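Local coordinates for heme peroxidase (Bacteroides thetaiotaomicron, PDB 2GVK), which is a dye-decolorizing heme peroxidase that probably uses hydrogen peroxide to oxidise dyes and other substrates at a bound heme, at residues 9-21 with 303-315. Numbering follows the deposited sequence. Where two conformers were deposited one is given.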
# COMPACT_ATOMS: atom_id res chain seq x y z
N PHE A 9 27.52 8.26 21.44
CA PHE A 9 27.08 7.38 22.57
C PHE A 9 28.14 6.32 22.87
O PHE A 9 27.82 5.17 23.18
CB PHE A 9 25.75 6.72 22.25
CG PHE A 9 24.69 7.70 21.81
CD1 PHE A 9 24.43 8.87 22.58
CD2 PHE A 9 23.95 7.48 20.64
CE1 PHE A 9 23.46 9.80 22.17
CE2 PHE A 9 22.96 8.40 20.23
CZ PHE A 9 22.73 9.57 21.00
N GLY A 10 29.41 6.73 22.80
CA GLY A 10 30.54 5.83 23.05
C GLY A 10 30.58 4.63 22.11
O GLY A 10 31.19 3.60 22.43
N GLY A 11 29.94 4.76 20.95
CA GLY A 11 29.86 3.66 19.99
C GLY A 11 28.81 2.61 20.35
O GLY A 11 28.80 1.52 19.79
N HIS A 12 27.92 2.94 21.27
CA HIS A 12 26.89 2.00 21.68
C HIS A 12 25.60 2.26 20.92
O HIS A 12 25.16 3.40 20.82
CB HIS A 12 26.64 2.11 23.18
CG HIS A 12 27.86 1.89 24.02
ND1 HIS A 12 28.47 0.66 24.13
CD2 HIS A 12 28.57 2.74 24.80
CE1 HIS A 12 29.51 0.76 24.93
NE2 HIS A 12 29.60 2.01 25.35
N ILE A 13 25.01 1.21 20.40
CA ILE A 13 23.75 1.30 19.67
C ILE A 13 22.58 1.29 20.66
O ILE A 13 22.43 0.34 21.43
CB ILE A 13 23.58 0.10 18.69
CG1 ILE A 13 24.86 -0.13 17.87
CG2 ILE A 13 22.36 0.31 17.78
CD1 ILE A 13 25.33 1.09 17.12
N PRO A 14 21.75 2.34 20.65
CA PRO A 14 20.61 2.37 21.54
C PRO A 14 19.48 1.48 21.06
O PRO A 14 19.40 1.14 19.89
CB PRO A 14 20.16 3.83 21.49
CG PRO A 14 20.52 4.28 20.15
CD PRO A 14 21.81 3.56 19.81
N GLN A 15 18.62 1.09 21.98
CA GLN A 15 17.38 0.48 21.62
C GLN A 15 16.51 1.55 20.92
O GLN A 15 16.90 2.71 20.85
CB GLN A 15 16.67 -0.07 22.86
CG GLN A 15 17.36 -1.30 23.49
CD GLN A 15 16.52 -1.93 24.57
OE1 GLN A 15 15.38 -2.28 24.34
NE2 GLN A 15 17.12 -2.19 25.73
N ASP A 16 15.31 1.16 20.47
CA ASP A 16 14.45 2.03 19.69
C ASP A 16 13.72 3.02 20.60
O ASP A 16 12.49 2.97 20.72
CB ASP A 16 13.45 1.18 18.89
CG ASP A 16 12.74 1.97 17.80
OD1 ASP A 16 13.32 2.95 17.28
OD2 ASP A 16 11.61 1.59 17.44
N VAL A 17 14.45 3.95 21.16
CA VAL A 17 13.91 4.87 22.12
C VAL A 17 13.51 6.20 21.49
O VAL A 17 12.95 7.07 22.16
CB VAL A 17 14.93 5.12 23.24
CG1 VAL A 17 15.24 3.82 23.97
CG2 VAL A 17 16.19 5.74 22.69
N ALA A 18 13.81 6.36 20.22
CA ALA A 18 13.43 7.55 19.52
C ALA A 18 12.56 7.18 18.37
O ALA A 18 12.42 7.93 17.43
CB ALA A 18 14.64 8.27 19.03
N GLY A 19 11.96 5.99 18.43
CA GLY A 19 11.05 5.54 17.42
C GLY A 19 9.75 6.34 17.40
O GLY A 19 9.38 7.00 18.40
N LYS A 20 9.09 6.33 16.26
CA LYS A 20 7.77 6.88 16.15
C LYS A 20 6.83 5.96 16.83
O LYS A 20 7.18 4.81 17.15
CB LYS A 20 7.36 7.00 14.68
N GLN A 21 5.62 6.44 17.07
CA GLN A 21 4.58 5.65 17.72
C GLN A 21 3.94 4.68 16.73
O GLN A 21 3.53 5.06 15.64
CB GLN A 21 3.51 6.56 18.33
CG GLN A 21 4.06 7.83 18.95
CD GLN A 21 3.16 9.03 18.71
OE1 GLN A 21 2.02 8.88 18.27
NE2 GLN A 21 3.67 10.22 19.00
N LEU A 303 9.62 4.21 36.78
CA LEU A 303 10.84 4.46 36.01
C LEU A 303 11.57 3.15 35.67
O LEU A 303 11.75 2.28 36.53
CB LEU A 303 11.80 5.38 36.81
CG LEU A 303 13.18 5.63 36.20
CD1 LEU A 303 13.08 6.38 34.90
CD2 LEU A 303 14.07 6.41 37.18
N PHE A 304 12.01 3.05 34.43
CA PHE A 304 12.84 1.94 33.99
C PHE A 304 14.08 2.44 33.24
O PHE A 304 14.05 3.49 32.62
CB PHE A 304 12.07 0.98 33.05
CG PHE A 304 10.77 0.44 33.63
CD1 PHE A 304 9.58 1.16 33.53
CD2 PHE A 304 10.74 -0.82 34.20
CE1 PHE A 304 8.38 0.63 34.01
CE2 PHE A 304 9.54 -1.32 34.74
CZ PHE A 304 8.37 -0.59 34.64
N PHE A 305 15.13 1.65 33.30
CA PHE A 305 16.33 1.88 32.54
C PHE A 305 16.37 0.93 31.35
O PHE A 305 16.29 -0.30 31.51
CB PHE A 305 17.59 1.69 33.42
CG PHE A 305 18.86 1.70 32.64
CD1 PHE A 305 19.24 2.82 31.92
CD2 PHE A 305 19.68 0.59 32.62
CE1 PHE A 305 20.42 2.83 31.18
CE2 PHE A 305 20.87 0.59 31.89
CZ PHE A 305 21.24 1.70 31.17
N VAL A 306 16.55 1.51 30.17
CA VAL A 306 16.60 0.81 28.93
C VAL A 306 18.07 0.79 28.43
O VAL A 306 18.58 1.81 27.93
CB VAL A 306 15.73 1.53 27.89
CG1 VAL A 306 15.80 0.82 26.51
CG2 VAL A 306 14.32 1.63 28.38
N PRO A 307 18.77 -0.34 28.61
CA PRO A 307 20.20 -0.36 28.26
C PRO A 307 20.44 -0.34 26.75
O PRO A 307 19.58 -0.71 25.99
CB PRO A 307 20.71 -1.69 28.88
CG PRO A 307 19.52 -2.49 29.15
CD PRO A 307 18.32 -1.60 29.20
N SER A 308 21.63 0.10 26.35
CA SER A 308 22.04 -0.05 24.98
C SER A 308 22.00 -1.54 24.63
O SER A 308 22.03 -2.39 25.51
CB SER A 308 23.44 0.49 24.78
OG SER A 308 24.39 -0.36 25.42
N TYR A 309 21.92 -1.86 23.35
CA TYR A 309 21.99 -3.28 22.91
C TYR A 309 23.27 -3.93 23.38
O TYR A 309 23.27 -5.08 23.76
CB TYR A 309 21.89 -3.38 21.39
CG TYR A 309 20.50 -3.22 20.84
CD1 TYR A 309 19.50 -4.15 21.14
CD2 TYR A 309 20.22 -2.23 19.91
CE1 TYR A 309 18.24 -4.04 20.60
CE2 TYR A 309 18.97 -2.10 19.37
CZ TYR A 309 17.98 -3.01 19.70
OH TYR A 309 16.73 -2.90 19.14
N ASP A 310 24.38 -3.20 23.31
CA ASP A 310 25.69 -3.73 23.74
C ASP A 310 25.62 -4.19 25.19
O ASP A 310 26.05 -5.28 25.52
CB ASP A 310 26.79 -2.67 23.60
CG ASP A 310 27.31 -2.56 22.19
OD1 ASP A 310 27.12 -3.53 21.40
OD2 ASP A 310 27.97 -1.53 21.87
N LEU A 311 25.13 -3.32 26.04
CA LEU A 311 25.03 -3.63 27.45
C LEU A 311 24.03 -4.76 27.70
O LEU A 311 24.29 -5.66 28.50
CB LEU A 311 24.63 -2.37 28.24
CG LEU A 311 24.41 -2.57 29.75
CD1 LEU A 311 25.58 -3.33 30.39
CD2 LEU A 311 24.22 -1.26 30.40
N LEU A 312 22.90 -4.71 27.02
CA LEU A 312 21.89 -5.77 27.11
C LEU A 312 22.51 -7.16 26.84
O LEU A 312 22.26 -8.11 27.55
CB LEU A 312 20.76 -5.50 26.14
CG LEU A 312 19.50 -6.27 26.37
CD1 LEU A 312 18.92 -5.99 27.76
CD2 LEU A 312 18.49 -5.92 25.31
N GLY A 313 23.35 -7.24 25.81
CA GLY A 313 24.05 -8.47 25.50
C GLY A 313 24.94 -8.93 26.65
O GLY A 313 25.01 -10.13 26.95
N GLU A 314 25.66 -7.99 27.26
CA GLU A 314 26.53 -8.30 28.39
C GLU A 314 25.72 -8.80 29.55
O GLU A 314 26.15 -9.68 30.26
CB GLU A 314 27.31 -7.08 28.82
CG GLU A 314 28.37 -6.66 27.89
CD GLU A 314 29.15 -5.46 28.41
OE1 GLU A 314 28.91 -5.06 29.59
OE2 GLU A 314 30.03 -4.95 27.67
N LEU A 315 24.57 -8.17 29.78
CA LEU A 315 23.68 -8.58 30.85
C LEU A 315 23.25 -10.04 30.69
O LEU A 315 23.09 -10.76 31.69
CB LEU A 315 22.44 -7.68 30.91
CG LEU A 315 22.69 -6.19 31.19
CD1 LEU A 315 21.36 -5.43 31.12
CD2 LEU A 315 23.39 -5.98 32.52
O HOH W 1 18.82 2.22 24.65
O HOH W 2 14.80 -1.70 20.48
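His-12 and Asp-310 open the contact between the N-terminal loop and the C-terminal helix 309-315 of this two-part, ferredoxin-like DyP fold. ND1 of His-12 donates to OD2 of Asp-310 at 3.2 Å, on the anti lone pair, and ring and carboxylate planes stand 80° apart. Ile-13 follows with its carbonyl. Ile-13 O accepts from Tyr-309 N (3.0 Å), in the first turn of the helix that Ser-308 N-caps through its OG.

Gln-15 is buried between the helix and strand 296-306. Gln-15 CG lies over one face of the Tyr-309 ring, 4.2 Å from the centroid, a CH-pi contact. The chain runs on extended (chi2 -171°) past CG1 of Val-306. There Gln-15 NE2 donates to Pro-307 O at 2.9 Å, while OE1 accepts from Met-69 N of strand 66-72. With an alanine at this place, Pro-307 O and Met-69 N are likely to lose their amide partners, and the tyrosine ring the CG packed over it. Next in sequence, a water joins Asp-16 N to Tyr-309 OH. Finally, Val-17 CG1 meets Val-306 CG1 at 4.0 Å.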